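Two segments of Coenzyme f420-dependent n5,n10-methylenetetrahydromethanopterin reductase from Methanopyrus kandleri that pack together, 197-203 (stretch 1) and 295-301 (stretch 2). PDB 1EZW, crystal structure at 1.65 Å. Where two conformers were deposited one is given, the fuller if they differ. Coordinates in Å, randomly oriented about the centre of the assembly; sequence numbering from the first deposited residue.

Stretch 1, residues 197-203: ASNPKDF
Stretch 2 (295-301) IEAFSIA

Two segments nearly a hundred residues apart in one chain meet here through a small, largely polar contact that buries 279 Å². Stretch 1 enters as an extended loop (Ala197 phi/psi -167/157), turns at Ser198 (-130/8), extends again at Asn199 (-127/144) and starts a helix at Pro200. Stretch 2 brings in the end of a helix, with Glu296 and Ala297 at -69/-35 and -76/-38, passes through Phe298 (-114/17) and the extended Ser299 (-159/165), and becomes a strand at Ile300. In register, the CA atoms of Ser198 and Ser299 lie 5.2 Å apart and those of Asn199 and Ala297 5.8 Å apart.

Asn199 does two jobs with one amide. Its CB points toward stretch 2, with chi1 t (-175°) and chi2 -75°. OD1 turns back to cap its own helix, accepting from Lys201 N at 3.0 Å, while ND2 crosses to donate to Glu296 O at 3.0 Å and, in a weak bond, to Glu296 OE2 at 2.8 Å. Asparagine suits this buried N-cap because one short side chain carries both an acceptor and a donor. A backbone bond from Asp202 N to Asn199 O, 3.0 Å, closes the first turn. Glu296 leaves its CA sideways, but chi1 t, chi2 m and chi3 -31° bring its carboxylate to the amide. A water then joins its OE1 to Lys201 NZ, 2.7 Å from each.

Ser198 covers the most surface, its CB directed toward stretch 2 and chi1 m (-53°). Its small side chain fits close to the backbone: CB lies 3.7 Å from Ser299 N, and OG lies 3.6 Å from Phe298 O. A water fills the remaining polar gap, 2.6 Å from Ser198 OG and donating to Phe298 O at 2.8 Å. Ile300, chi1 m and chi2 t, sets out sideways yet brings CG1 to 3.7 Å from Ser198 O, a van der Waals contact, and to 4.3 Å from Ser198 CB, the carbon-to-carbon approach of the two side chains.

A third water accepts from Ser198 N at 2.9 Å and donates to Asp202 OD2 at 2.6 Å and to Ala297 O at 2.8 Å, so three polar groups are satisfied at one site. Asp202, chi1 m, also accepts a weak bond at OD2 from Asn199 N, 3.3 Å, which links the residue before the helix to its first turn. Ala297 turns its methyl away and offers its carbonyl instead, with O 3.2 Å from Asn199 CB. Ser299 also points away; its chi1 p hydroxyl turns back to the preceding helix, OG donating to Ile295 O at 2.8 Å.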

# COMPACT_ATOMS: atom_id res chain seq x y z
N ALA A 197 22.48 24.61 -4.01
CA ALA A 197 22.75 25.82 -4.82
C ALA A 197 21.92 25.75 -6.07
O ALA A 197 21.57 24.65 -6.52
CB ALA A 197 24.27 25.88 -5.18
N SER A 198 21.65 26.91 -6.68
CA SER A 198 20.82 26.96 -7.87
C SER A 198 21.42 27.77 -9.03
O SER A 198 20.75 27.96 -10.04
CB SER A 198 19.46 27.60 -7.48
OG SER A 198 18.88 26.91 -6.37
N ASN A 199 22.67 28.18 -8.90
CA ASN A 199 23.26 29.06 -9.93
C ASN A 199 24.60 28.52 -10.48
O ASN A 199 25.37 27.88 -9.76
CB ASN A 199 23.40 30.44 -9.27
CG ASN A 199 23.88 31.53 -10.23
OD1 ASN A 199 25.06 31.58 -10.59
ND2 ASN A 199 22.96 32.39 -10.65
N PRO A 200 24.87 28.72 -11.79
CA PRO A 200 26.11 28.24 -12.39
C PRO A 200 27.38 28.63 -11.63
O PRO A 200 28.31 27.82 -11.57
CB PRO A 200 26.06 28.84 -13.80
CG PRO A 200 24.55 28.80 -14.09
CD PRO A 200 24.05 29.42 -12.79
N LYS A 201 27.41 29.82 -11.05
CA LYS A 201 28.61 30.27 -10.34
C LYS A 201 28.97 29.41 -9.14
O LYS A 201 30.14 29.25 -8.79
CB LYS A 201 28.48 31.74 -9.92
CG LYS A 201 28.56 32.67 -11.15
CD LYS A 201 28.73 34.14 -10.76
CE LYS A 201 27.48 34.77 -10.24
NZ LYS A 201 26.42 34.87 -11.28
N ASP A 202 27.94 28.84 -8.51
CA ASP A 202 28.20 28.00 -7.36
C ASP A 202 28.89 26.74 -7.82
O ASP A 202 29.78 26.23 -7.14
CB ASP A 202 26.87 27.65 -6.68
CG ASP A 202 26.11 28.87 -6.26
OD1 ASP A 202 26.69 29.69 -5.52
OD2 ASP A 202 24.95 29.02 -6.67
N PHE A 203 28.48 26.22 -8.98
CA PHE A 203 29.07 25.00 -9.49
C PHE A 203 30.43 25.21 -10.13
O PHE A 203 31.23 24.29 -10.20
CB PHE A 203 28.08 24.27 -10.39
CG PHE A 203 26.89 23.75 -9.61
CD1 PHE A 203 25.76 24.55 -9.41
CD2 PHE A 203 26.98 22.54 -8.93
CE1 PHE A 203 24.74 24.15 -8.53
CE2 PHE A 203 25.98 22.13 -8.04
CZ PHE A 203 24.86 22.94 -7.84
N ILE A 295 16.94 36.53 -6.38
CA ILE A 295 16.16 35.50 -7.04
C ILE A 295 17.00 34.81 -8.11
O ILE A 295 16.96 33.59 -8.25
CB ILE A 295 14.86 36.10 -7.61
CG1 ILE A 295 13.96 36.51 -6.43
CG2 ILE A 295 14.18 35.13 -8.58
CD1 ILE A 295 12.72 37.27 -6.82
N GLU A 296 17.79 35.58 -8.86
CA GLU A 296 18.64 35.00 -9.90
C GLU A 296 19.77 34.18 -9.27
O GLU A 296 20.20 33.15 -9.80
CB GLU A 296 19.23 36.13 -10.76
CG GLU A 296 20.07 35.74 -11.97
CD GLU A 296 21.39 35.08 -11.61
OE1 GLU A 296 21.98 35.39 -10.55
OE2 GLU A 296 21.85 34.26 -12.43
N ALA A 297 20.25 34.63 -8.13
CA ALA A 297 21.34 33.92 -7.50
C ALA A 297 20.93 32.63 -6.79
O ALA A 297 21.65 31.63 -6.86
CB ALA A 297 22.01 34.83 -6.49
N PHE A 298 19.76 32.68 -6.15
CA PHE A 298 19.38 31.56 -5.30
C PHE A 298 18.19 30.71 -5.67
O PHE A 298 17.70 29.96 -4.83
CB PHE A 298 19.21 32.11 -3.88
CG PHE A 298 20.44 32.85 -3.37
CD1 PHE A 298 20.37 34.20 -3.01
CD2 PHE A 298 21.67 32.20 -3.30
CE1 PHE A 298 21.53 34.89 -2.60
CE2 PHE A 298 22.83 32.88 -2.89
CZ PHE A 298 22.75 34.23 -2.53
N SER A 299 17.74 30.79 -6.91
CA SER A 299 16.61 29.97 -7.33
C SER A 299 16.64 29.85 -8.84
O SER A 299 17.39 30.59 -9.54
CB SER A 299 15.27 30.62 -6.93
OG SER A 299 14.91 31.69 -7.81
N ILE A 300 15.85 28.90 -9.34
CA ILE A 300 15.64 28.72 -10.76
C ILE A 300 14.15 29.01 -10.81
O ILE A 300 13.32 28.19 -10.39
CB ILE A 300 15.91 27.29 -11.23
CG1 ILE A 300 17.40 26.98 -11.15
CG2 ILE A 300 15.47 27.12 -12.68
CD1 ILE A 300 17.68 25.55 -11.54
N ALA A 301 13.79 30.19 -11.31
CA ALA A 301 12.38 30.56 -11.35
C ALA A 301 11.90 31.22 -12.65
O ALA A 301 12.63 31.99 -13.28
CB ALA A 301 12.07 31.49 -10.16
O HOH W 1 22.65 29.40 -5.51
O HOH W 2 19.40 27.88 -4.05
O HOH W 3 24.46 35.49 -9.52